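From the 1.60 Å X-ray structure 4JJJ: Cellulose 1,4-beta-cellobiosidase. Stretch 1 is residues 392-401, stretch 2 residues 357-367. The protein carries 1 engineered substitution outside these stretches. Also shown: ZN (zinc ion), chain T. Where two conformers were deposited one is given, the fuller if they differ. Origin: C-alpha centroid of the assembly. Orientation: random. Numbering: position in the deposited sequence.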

# COMPACT_ATOMS: atom_id res chain seq x y z
N LEU A 392 -11.30 -4.81 25.29
CA LEU A 392 -10.91 -4.96 23.88
C LEU A 392 -9.90 -6.08 23.74
O LEU A 392 -8.91 -6.17 24.49
CB LEU A 392 -10.34 -3.68 23.37
CG LEU A 392 -9.95 -3.63 21.84
CD1 LEU A 392 -11.14 -3.85 20.98
CD2 LEU A 392 -9.23 -2.30 21.64
N SER A 393 -10.12 -6.87 22.67
CA SER A 393 -9.24 -7.97 22.31
C SER A 393 -7.78 -7.56 22.11
O SER A 393 -7.46 -6.49 21.60
CB SER A 393 -9.75 -8.63 21.00
OG SER A 393 -9.11 -9.85 20.76
N GLN A 394 -6.84 -8.47 22.39
CA GLN A 394 -5.42 -8.20 22.22
C GLN A 394 -4.70 -9.30 21.43
O GLN A 394 -5.14 -10.48 21.39
CB GLN A 394 -4.75 -7.99 23.53
CG GLN A 394 -5.18 -6.71 24.21
CD GLN A 394 -4.44 -6.50 25.50
OE1 GLN A 394 -4.76 -7.17 26.46
NE2 GLN A 394 -3.45 -5.66 25.52
N PHE A 395 -3.60 -8.91 20.85
CA PHE A 395 -2.69 -9.83 20.12
C PHE A 395 -1.30 -9.32 20.54
O PHE A 395 -0.85 -8.25 20.15
CB PHE A 395 -2.90 -9.73 18.63
CG PHE A 395 -1.94 -10.56 17.83
CD1 PHE A 395 -2.18 -11.84 17.61
CD2 PHE A 395 -0.84 -10.00 17.23
CE1 PHE A 395 -1.31 -12.64 16.83
CE2 PHE A 395 0.09 -10.71 16.51
CZ PHE A 395 -0.18 -12.07 16.29
N TYR A 396 -0.55 -10.14 21.30
CA TYR A 396 0.77 -9.79 21.76
C TYR A 396 0.80 -8.41 22.42
O TYR A 396 1.70 -7.60 22.19
CB TYR A 396 1.84 -10.01 20.67
CG TYR A 396 2.15 -11.42 20.30
CD1 TYR A 396 3.27 -12.00 20.82
CD2 TYR A 396 1.34 -12.18 19.50
CE1 TYR A 396 3.54 -13.31 20.55
CE2 TYR A 396 1.59 -13.48 19.22
CZ TYR A 396 2.69 -14.05 19.78
OH TYR A 396 3.00 -15.35 19.41
N GLY A 397 -0.24 -8.14 23.15
CA GLY A 397 -0.35 -6.87 23.89
C GLY A 397 -0.81 -5.65 23.08
O GLY A 397 -0.94 -4.55 23.65
N MET A 398 -0.93 -5.82 21.78
CA MET A 398 -1.56 -4.83 20.91
C MET A 398 -3.06 -4.98 20.89
O MET A 398 -3.60 -6.04 21.30
CB MET A 398 -0.91 -4.93 19.50
CG MET A 398 0.50 -4.61 19.49
SD MET A 398 1.08 -4.24 17.79
CE MET A 398 0.80 -5.88 17.10
N TYR A 399 -3.75 -3.91 20.45
CA TYR A 399 -5.15 -3.86 20.55
C TYR A 399 -5.86 -4.07 19.26
O TYR A 399 -5.52 -3.37 18.29
CB TYR A 399 -5.57 -2.50 21.14
CG TYR A 399 -5.03 -2.36 22.58
CD1 TYR A 399 -5.65 -3.00 23.60
CD2 TYR A 399 -3.87 -1.66 22.81
CE1 TYR A 399 -5.13 -2.93 24.90
CE2 TYR A 399 -3.35 -1.59 24.09
CZ TYR A 399 -4.01 -2.22 25.10
OH TYR A 399 -3.50 -2.21 26.42
N TYR A 400 -6.89 -4.90 19.23
CA TYR A 400 -7.68 -5.13 18.00
C TYR A 400 -8.27 -3.85 17.46
O TYR A 400 -8.89 -3.08 18.18
CB TYR A 400 -8.81 -6.15 18.27
CG TYR A 400 -9.75 -6.25 17.10
CD1 TYR A 400 -9.31 -6.78 15.90
CD2 TYR A 400 -11.05 -5.85 17.17
CE1 TYR A 400 -10.10 -6.84 14.79
CE2 TYR A 400 -11.90 -5.95 16.12
CZ TYR A 400 -11.45 -6.42 14.85
OH TYR A 400 -12.27 -6.51 13.73
N ASP A 401 -8.07 -3.59 16.17
CA ASP A 401 -8.60 -2.42 15.48
C ASP A 401 -9.31 -2.91 14.21
O ASP A 401 -8.72 -3.46 13.31
CB ASP A 401 -7.55 -1.37 15.11
CG ASP A 401 -8.15 -0.01 14.78
OD1 ASP A 401 -9.32 0.02 14.35
OD2 ASP A 401 -7.40 0.99 15.01
ZN ZN T . 3.79 -19.14 16.10
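Stretch 2 357-367: DRQLEFLQWLQ

Stretch 2 is helical from D357, where the helix is already under way, to W365, with L366 and Q367 beyond its end; it packs one side against a tight hairpin in stretch 1, whose strands 394-395 and 398 onward are joined by a type I' turn from F395 to M398. F395 and M398 pair in both directions, N to O at 2.9 Å each way, and Y400 N reaches S393 O at 2.9 Å. The nearest CA atoms are those of F395 and F362, 7.3 Å apart, and together the two stretches bury 537 Å². The helix runs in roughly the same sense as the returning strand from M398, obliquely to it, so that the Y400 CA lies 8.7 Å from the L366 CA farther along. L392 stays out of reach. S393 points toward the helix and sets OG 3.5 Å from W365 CZ2, at the edge of the indole. The CA-to-CB bond of Q394 points away, but its carbonyl O lies 3.6 Å from W365 CZ2. F395 is the centre of the contact: its CB sits over the W365 six-membered ring, 3.5 Å from CZ3, while its t rotamer (chi1 176°) carries the phenyl ring down onto the helix and toward its R358 end, CZ 3.7 Å from F362 CB and 3.8 Å from R358 O. The F395 and W365 rings are nearly parallel but slid apart, barely overlapping. On the turn, Y396 lies flat under the R358 guanidinium, with planes at 5° and R358 CZ 3.6 Å from Y396 CD1, a cation-pi stack; Y396 OH donates to E361 OE1 at 2.6 Å. Water 1 extends this link, donating to Y396 OH (3.0 Å) and D357 OD2 (2.5 Å) and accepting from R358 NE (2.9 Å). D357 OD1 and E361 OE2, one helical turn apart, each bind zinc at 2.0 Å. G397, with positive phi, makes no contact. The CA-to-CB bond of Y399 points away, whereas Y400 returns to the helix, CB 3.8 Å from W365 CH2 and CE1 3.8 Å from L366 CD2, its ring edge toward the W365 face. D401 starts sideways and its side-chain end leads away.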

# COMPACT_ATOMS: atom_id res chain seq x y z
N ASP A 357 6.33 -16.27 11.20
CA ASP A 357 5.50 -16.89 12.24
C ASP A 357 4.43 -15.93 12.78
O ASP A 357 3.23 -16.29 12.81
CB ASP A 357 6.39 -17.36 13.38
CG ASP A 357 5.63 -17.79 14.61
OD1 ASP A 357 4.78 -18.67 14.42
OD2 ASP A 357 5.85 -17.16 15.72
N ARG A 358 4.85 -14.73 13.18
CA ARG A 358 3.96 -13.78 13.78
C ARG A 358 2.79 -13.37 12.81
O ARG A 358 1.62 -13.27 13.21
CB ARG A 358 4.66 -12.51 14.21
CG ARG A 358 3.86 -11.63 15.15
CD ARG A 358 3.69 -12.21 16.53
NE ARG A 358 4.89 -12.48 17.29
CZ ARG A 358 5.49 -11.53 18.04
NH1 ARG A 358 5.08 -10.29 18.08
NH2 ARG A 358 6.54 -11.83 18.76
N GLN A 359 3.14 -13.22 11.53
CA GLN A 359 2.11 -12.82 10.56
C GLN A 359 1.09 -13.94 10.42
O GLN A 359 -0.12 -13.66 10.37
CB GLN A 359 2.75 -12.54 9.21
CG GLN A 359 3.57 -11.25 9.14
CD GLN A 359 4.01 -10.92 7.73
OE1 GLN A 359 3.31 -11.11 6.74
NE2 GLN A 359 5.28 -10.54 7.65
N LEU A 360 1.48 -15.22 10.38
CA LEU A 360 0.51 -16.27 10.30
C LEU A 360 -0.35 -16.34 11.54
O LEU A 360 -1.58 -16.60 11.39
CB LEU A 360 1.19 -17.62 10.05
CG LEU A 360 1.68 -17.78 8.58
CD1 LEU A 360 2.78 -18.88 8.55
CD2 LEU A 360 0.49 -18.10 7.70
N GLU A 361 0.19 -16.15 12.72
CA GLU A 361 -0.65 -16.13 13.95
C GLU A 361 -1.65 -14.97 13.93
O GLU A 361 -2.81 -15.21 14.20
CB GLU A 361 0.23 -15.95 15.16
CG GLU A 361 1.05 -17.16 15.47
CD GLU A 361 1.71 -17.09 16.85
OE1 GLU A 361 1.29 -16.34 17.72
OE2 GLU A 361 2.77 -17.76 17.08
N PHE A 362 -1.19 -13.80 13.49
CA PHE A 362 -2.04 -12.61 13.36
C PHE A 362 -3.22 -12.81 12.42
O PHE A 362 -4.35 -12.56 12.78
CB PHE A 362 -1.16 -11.47 12.81
CG PHE A 362 -1.78 -10.15 12.61
CD1 PHE A 362 -2.20 -9.37 13.65
CD2 PHE A 362 -1.75 -9.56 11.34
CE1 PHE A 362 -2.65 -8.08 13.45
CE2 PHE A 362 -2.21 -8.26 11.17
CZ PHE A 362 -2.65 -7.51 12.20
N LEU A 363 -2.96 -13.40 11.23
CA LEU A 363 -3.99 -13.63 10.30
C LEU A 363 -5.06 -14.63 10.79
O LEU A 363 -6.24 -14.53 10.57
CB LEU A 363 -3.36 -14.08 9.00
CG LEU A 363 -2.51 -13.10 8.23
CD1 LEU A 363 -1.95 -13.73 6.97
CD2 LEU A 363 -3.28 -11.79 7.89
N GLN A 364 -4.59 -15.63 11.54
CA GLN A 364 -5.48 -16.65 12.10
C GLN A 364 -6.31 -16.03 13.26
O GLN A 364 -7.53 -16.29 13.32
CB GLN A 364 -4.70 -17.86 12.57
CG GLN A 364 -5.56 -18.98 13.06
CD GLN A 364 -6.58 -19.55 12.06
OE1 GLN A 364 -6.33 -20.53 11.40
NE2 GLN A 364 -7.72 -18.91 11.86
N TRP A 365 -5.68 -15.22 14.08
CA TRP A 365 -6.34 -14.52 15.17
C TRP A 365 -7.46 -13.65 14.61
O TRP A 365 -8.54 -13.52 15.22
CB TRP A 365 -5.35 -13.67 15.92
CG TRP A 365 -5.95 -12.71 16.91
CD1 TRP A 365 -6.70 -13.01 18.00
CD2 TRP A 365 -5.84 -11.28 16.88
NE1 TRP A 365 -7.08 -11.86 18.64
CE2 TRP A 365 -6.53 -10.78 18.02
CE3 TRP A 365 -5.18 -10.39 16.04
CZ2 TRP A 365 -6.64 -9.44 18.28
CZ3 TRP A 365 -5.33 -9.02 16.28
CH2 TRP A 365 -6.00 -8.54 17.40
N LEU A 366 -7.27 -13.09 13.40
CA LEU A 366 -8.27 -12.16 12.83
C LEU A 366 -9.36 -12.88 12.07
O LEU A 366 -10.23 -12.20 11.45
CB LEU A 366 -7.57 -11.18 11.86
CG LEU A 366 -6.66 -10.18 12.59
CD1 LEU A 366 -5.69 -9.46 11.68
CD2 LEU A 366 -7.49 -9.14 13.33
N GLN A 367 -9.32 -14.21 11.95
CA GLN A 367 -10.29 -14.87 11.14
C GLN A 367 -11.67 -14.95 11.82
O GLN A 367 -11.85 -15.58 12.87
CB GLN A 367 -9.82 -16.28 10.69
CG GLN A 367 -10.75 -16.94 9.71
CD GLN A 367 -10.09 -18.03 8.92
OE1 GLN A 367 -9.38 -18.88 9.49
NE2 GLN A 367 -10.26 -17.99 7.64
O HOH W 1 4.86 -15.34 17.03
O HOH W 2 5.02 -19.96 17.52